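Local coordinates for CurM Sulfotransferase (Moorea producta, PDB 4GBM), which probably transfers a sulfo group from PAPS to an intermediate of the curacin polyketide pathway, priming it for a later step, and is bound here to the product nucleotide PAP, at residues R30-S40 against E151-L162. The protein carries 2 engineered substitutions. Numbering follows the deposited sequence.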
loop_
_atom_site.group_PDB
_atom_site.type_symbol
_atom_site.label_atom_id
_atom_site.label_comp_id
_atom_site.label_asym_id
_atom_site.label_seq_id
_atom_site.Cartn_x
_atom_site.Cartn_y
_atom_site.Cartn_z
ATOM N N ARG A 30 3.077 10.782 -20.565
ATOM C CA ARG A 30 2.977 9.831 -19.463
ATOM C C ARG A 30 4.064 8.757 -19.492
ATOM O O ARG A 30 4.563 8.370 -20.557
ATOM C CB ARG A 30 1.579 9.209 -19.417
ATOM C CG ARG A 30 0.479 10.229 -19.136
ATOM C CD ARG A 30 -0.834 9.553 -18.803
ATOM N NE ARG A 30 -1.381 8.839 -19.950
ATOM C CZ ARG A 30 -2.461 8.068 -19.905
ATOM N NH1 ARG A 30 -3.113 7.903 -18.762
ATOM N NH2 ARG A 30 -2.887 7.460 -21.003
ATOM N N LEU A 31 4.438 8.299 -18.301
ATOM C CA LEU A 31 5.417 7.232 -18.141
ATOM C C LEU A 31 4.755 5.885 -18.427
ATOM O O LEU A 31 3.530 5.771 -18.351
ATOM C CB LEU A 31 5.968 7.229 -16.707
ATOM C CG LEU A 31 6.763 8.468 -16.271
ATOM C CD1 LEU A 31 7.018 8.402 -14.784
ATOM C CD2 LEU A 31 8.078 8.562 -17.041
ATOM N N PRO A 32 5.560 4.853 -18.741
ATOM C CA PRO A 32 5.005 3.506 -18.862
ATOM C C PRO A 32 4.294 3.089 -17.578
ATOM O O PRO A 32 4.703 3.485 -16.475
ATOM C CB PRO A 32 6.244 2.631 -19.080
ATOM C CG PRO A 32 7.276 3.555 -19.612
ATOM C CD PRO A 32 7.015 4.875 -18.973
ATOM N N GLY A 33 3.231 2.302 -17.722
ATOM C CA GLY A 33 2.416 1.901 -16.575
ATOM C C GLY A 33 3.159 1.138 -15.500
ATOM O O GLY A 33 4.100 0.386 -15.786
ATOM N N ILE A 34 2.734 1.344 -14.257
ATOM C CA ILE A 34 3.264 0.587 -13.125
ATOM C C ILE A 34 2.136 -0.204 -12.478
ATOM O O ILE A 34 1.050 -0.322 -13.047
ATOM C CB ILE A 34 4.008 1.492 -12.101
ATOM C CG1 ILE A 34 3.067 2.525 -11.465
ATOM C CG2 ILE A 34 5.228 2.153 -12.767
ATOM C CD1 ILE A 34 3.670 3.236 -10.255
ATOM N N ILE A 35 2.415 -0.781 -11.315
ATOM C CA ILE A 35 1.402 -1.508 -10.555
ATOM C C ILE A 35 1.144 -0.754 -9.257
ATOM O O ILE A 35 2.086 -0.412 -8.546
ATOM C CB ILE A 35 1.884 -2.938 -10.239
ATOM C CG1 ILE A 35 2.141 -3.699 -11.542
ATOM C CG2 ILE A 35 0.859 -3.672 -9.355
ATOM C CD1 ILE A 35 3.098 -4.896 -11.386
ATOM N N PHE A 36 -0.127 -0.471 -8.966
ATOM C CA PHE A 36 -0.505 0.144 -7.684
ATOM C C PHE A 36 -1.233 -0.848 -6.794
ATOM O O PHE A 36 -2.027 -1.655 -7.284
ATOM C CB PHE A 36 -1.419 1.352 -7.903
ATOM C CG PHE A 36 -0.727 2.541 -8.498
ATOM C CD1 PHE A 36 -0.001 3.416 -7.693
ATOM C CD2 PHE A 36 -0.804 2.796 -9.863
ATOM C CE1 PHE A 36 0.642 4.524 -8.246
ATOM C CE2 PHE A 36 -0.165 3.902 -10.429
ATOM C CZ PHE A 36 0.553 4.772 -9.620
ATOM N N ILE A 37 -0.957 -0.803 -5.491
ATOM C CA ILE A 37 -1.796 -1.523 -4.526
ATOM C C ILE A 37 -2.617 -0.480 -3.780
ATOM O O ILE A 37 -2.062 0.377 -3.089
ATOM C CB ILE A 37 -0.989 -2.383 -3.516
ATOM C CG1 ILE A 37 -0.232 -3.501 -4.241
ATOM C CG2 ILE A 37 -1.936 -2.983 -2.458
ATOM C CD1 ILE A 37 0.821 -4.228 -3.384
ATOM N N LEU A 38 -3.935 -0.547 -3.948
ATOM C CA LEU A 38 -4.852 0.382 -3.280
ATOM C C LEU A 38 -5.629 -0.319 -2.184
ATOM O O LEU A 38 -6.193 -1.398 -2.399
ATOM C CB LEU A 38 -5.845 0.972 -4.280
ATOM C CG LEU A 38 -5.273 1.672 -5.514
ATOM C CD1 LEU A 38 -6.411 2.211 -6.350
ATOM C CD2 LEU A 38 -4.288 2.781 -5.141
ATOM N N SER A 39 -5.686 0.304 -1.014
ATOM C CA SER A 39 -6.425 -0.291 0.096
ATOM C C SER A 39 -6.682 0.696 1.199
ATOM O O SER A 39 -6.062 1.758 1.258
ATOM C CB SER A 39 -5.634 -1.466 0.699
ATOM O OG SER A 39 -4.487 -0.987 1.380
ATOM N N SER A 40 -7.608 0.332 2.074
ATOM C CA SER A 40 -7.768 0.986 3.368
ATOM C C SER A 40 -6.560 0.627 4.236
ATOM O O SER A 40 -5.938 -0.418 4.027
ATOM C CB SER A 40 -9.061 0.491 4.029
ATOM O OG SER A 40 -9.109 0.785 5.417
ATOM N N GLU A 151 -3.152 8.194 -12.817
ATOM C CA GLU A 151 -3.573 8.153 -14.213
ATOM C C GLU A 151 -3.032 9.328 -15.022
ATOM O O GLU A 151 -2.945 9.254 -16.249
ATOM C CB GLU A 151 -5.103 8.082 -14.306
ATOM C CG GLU A 151 -5.658 6.733 -13.851
ATOM C CD GLU A 151 -5.268 5.604 -14.798
ATOM O OE1 GLU A 151 -5.787 5.577 -15.936
ATOM O OE2 GLU A 151 -4.435 4.751 -14.411
ATOM N N ALA A 152 -2.668 10.407 -14.336
ATOM C CA ALA A 152 -2.097 11.575 -15.005
ATOM C C ALA A 152 -0.621 11.383 -15.330
ATOM O O ALA A 152 -0.134 11.895 -16.343
ATOM C CB ALA A 152 -2.298 12.830 -14.165
ATOM N N LEU A 153 0.082 10.642 -14.477
ATOM C CA LEU A 153 1.530 10.482 -14.614
ATOM C C LEU A 153 1.937 9.261 -15.428
ATOM O O LEU A 153 3.000 9.258 -16.055
ATOM C CB LEU A 153 2.196 10.405 -13.234
ATOM C CG LEU A 153 2.135 11.641 -12.330
ATOM C CD1 LEU A 153 2.879 11.380 -11.027
ATOM C CD2 LEU A 153 2.677 12.879 -13.026
ATOM N N PHE A 154 1.096 8.230 -15.393
ATOM C CA PHE A 154 1.411 6.924 -15.964
ATOM C C PHE A 154 0.342 6.496 -16.948
ATOM O O PHE A 154 -0.842 6.806 -16.766
ATOM C CB PHE A 154 1.473 5.848 -14.871
ATOM C CG PHE A 154 2.514 6.093 -13.813
ATOM C CD1 PHE A 154 3.824 5.682 -14.011
ATOM C CD2 PHE A 154 2.178 6.719 -12.608
ATOM C CE1 PHE A 154 4.799 5.897 -13.035
ATOM C CE2 PHE A 154 3.155 6.936 -11.621
ATOM C CZ PHE A 154 4.464 6.516 -11.849
ATOM N N ALA A 155 0.757 5.752 -17.969
ATOM C CA ALA A 155 -0.171 5.184 -18.927
ATOM C C ALA A 155 -0.374 3.687 -18.707
ATOM O O ALA A 155 0.594 2.932 -18.603
ATOM C CB ALA A 155 0.317 5.456 -20.347
ATOM N N ASN A 156 -1.643 3.277 -18.644
ATOM C CA ASN A 156 -2.058 1.872 -18.555
ATOM C C ASN A 156 -1.526 1.110 -17.346
ATOM O O ASN A 156 -1.232 -0.087 -17.416
ATOM C CB ASN A 156 -1.786 1.131 -19.871
ATOM C CG ASN A 156 -2.606 1.680 -21.024
ATOM O OD1 ASN A 156 -2.137 2.530 -21.783
ATOM N ND2 ASN A 156 -3.850 1.219 -21.141
ATOM N N SER A 157 -1.442 1.799 -16.211
ATOM C CA SER A 157 -1.088 1.109 -14.965
ATOM C C SER A 157 -2.131 0.059 -14.586
ATOM O O SER A 157 -3.299 0.142 -14.986
ATOM C CB SER A 157 -0.945 2.100 -13.805
ATOM O OG SER A 157 0.108 3.013 -14.060
ATOM N N LYS A 158 -1.695 -0.929 -13.813
ATOM C CA LYS A 158 -2.606 -1.919 -13.258
ATOM C C LYS A 158 -2.819 -1.650 -11.776
ATOM O O LYS A 158 -1.908 -1.205 -11.073
ATOM C CB LYS A 158 -2.065 -3.330 -13.473
ATOM C CG LYS A 158 -2.238 -3.827 -14.900
ATOM C CD LYS A 158 -1.776 -5.271 -15.031
ATOM C CE LYS A 158 -2.002 -5.798 -16.439
ATOM N NZ LYS A 158 -1.176 -5.087 -17.455
ATOM N N TYR A 159 -4.038 -1.914 -11.324
ATOM C CA TYR A 159 -4.441 -1.647 -9.950
ATOM C C TYR A 159 -4.876 -2.905 -9.242
ATOM O O TYR A 159 -5.781 -3.608 -9.699
ATOM C CB TYR A 159 -5.581 -0.632 -9.946
ATOM C CG TYR A 159 -5.126 0.703 -10.441
ATOM C CD1 TYR A 159 -4.618 1.649 -9.559
ATOM C CD2 TYR A 159 -5.186 1.025 -11.798
ATOM C CE1 TYR A 159 -4.180 2.883 -10.008
ATOM C CE2 TYR A 159 -4.748 2.258 -12.260
ATOM C CZ TYR A 159 -4.256 3.184 -11.357
ATOM O OH TYR A 159 -3.827 4.402 -11.802
ATOM N N ILE A 160 -4.205 -3.191 -8.129
ATOM C CA ILE A 160 -4.616 -4.262 -7.235
ATOM C C ILE A 160 -5.423 -3.631 -6.110
ATOM O O ILE A 160 -4.891 -2.821 -5.345
ATOM C CB ILE A 160 -3.396 -4.989 -6.642
ATOM C CG1 ILE A 160 -2.504 -5.559 -7.747
ATOM C CG2 ILE A 160 -3.843 -6.094 -5.671
ATOM C CD1 ILE A 160 -1.120 -5.985 -7.231
ATOM N N TYR A 161 -6.700 -4.008 -6.008
ATOM C CA TYR A 161 -7.588 -3.479 -4.982
ATOM C C TYR A 161 -7.677 -4.504 -3.870
ATOM O O TYR A 161 -8.308 -5.554 -4.030
ATOM C CB TYR A 161 -8.964 -3.174 -5.593
ATOM C CG TYR A 161 -10.040 -2.683 -4.638
ATOM C CD1 TYR A 161 -9.726 -2.048 -3.427
ATOM C CD2 TYR A 161 -11.384 -2.826 -4.974
ATOM C CE1 TYR A 161 -10.735 -1.597 -2.573
ATOM C CE2 TYR A 161 -12.399 -2.379 -4.134
ATOM C CZ TYR A 161 -12.068 -1.760 -2.941
ATOM O OH TYR A 161 -13.075 -1.343 -2.120
ATOM N N LEU A 162 -6.998 -4.203 -2.766
ATOM C CA LEU A 162 -6.947 -5.083 -1.599
ATOM C C LEU A 162 -7.993 -4.638 -0.583
ATOM O O LEU A 162 -8.007 -3.477 -0.172
ATOM C CB LEU A 162 -5.540 -5.051 -0.991
ATOM C CG LEU A 162 -5.304 -5.830 0.304
ATOM C CD1 LEU A 162 -5.517 -7.340 0.130
ATOM C CD2 LEU A 162 -3.903 -5.536 0.814
HETATM O O HOH W 1 -3.934 5.212 -18.620
HETATM O O HOH W 2 -9.535 -1.626 1.144
#
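F36 and Y159 lie side by side on neighbouring parallel strands, 35-39 and 158-162, at the centre of the five-stranded sheet of the sulfotransferase P-loop fold. Their planes are nearly parallel, 12° apart, but slid so that the rings barely overlap; F36 CD2 comes within 3.4 Å of Y159 CE1. With CG of F36 anti to its carbonyl carbon (chi1 -71°), the ring stands off the sheet and leans back toward the start of the strand, bringing CZ to F154 in an offset edge-to-face pair at 75°. On F154, CD1 of I34 sits over one face, 4.0 Å from the ring centroid, a CH-pi contact. L38, the next residue of strand 35-39 on this face, puts CD1 against Y159 CD1. The opposite face carries I35, I37 and I160, whose CD1 reaches I35 CG2 at 3.7 Å.

Backbone bonds fix this register, among them I160 N to F36 O (2.8 Å) and L38 N to I160 O. Just before the two strands begin, a side-chain oxygen and not a carbonyl, S157 OG, accepts I34 N at 3.1 Å. Strands 132-136 and 216-220 flank the pair, and S39 ends near the bound nucleotide. Further out, in one of its two conformers, R30 lays its guanidinium over A155 and donates NH1 to E151 O in the carbonyl plane. The E151 carboxylate, also salt-bridged to R215, anchors Y159 through a 2.7 Å bond from Y159 OH to E151 OE2; a phenylalanine in place of the tyrosine would probably leave OE2 without this hydroxyl donor. The hydroxyl approaches OE2 on its anti lone pair, the one turned away from OE1.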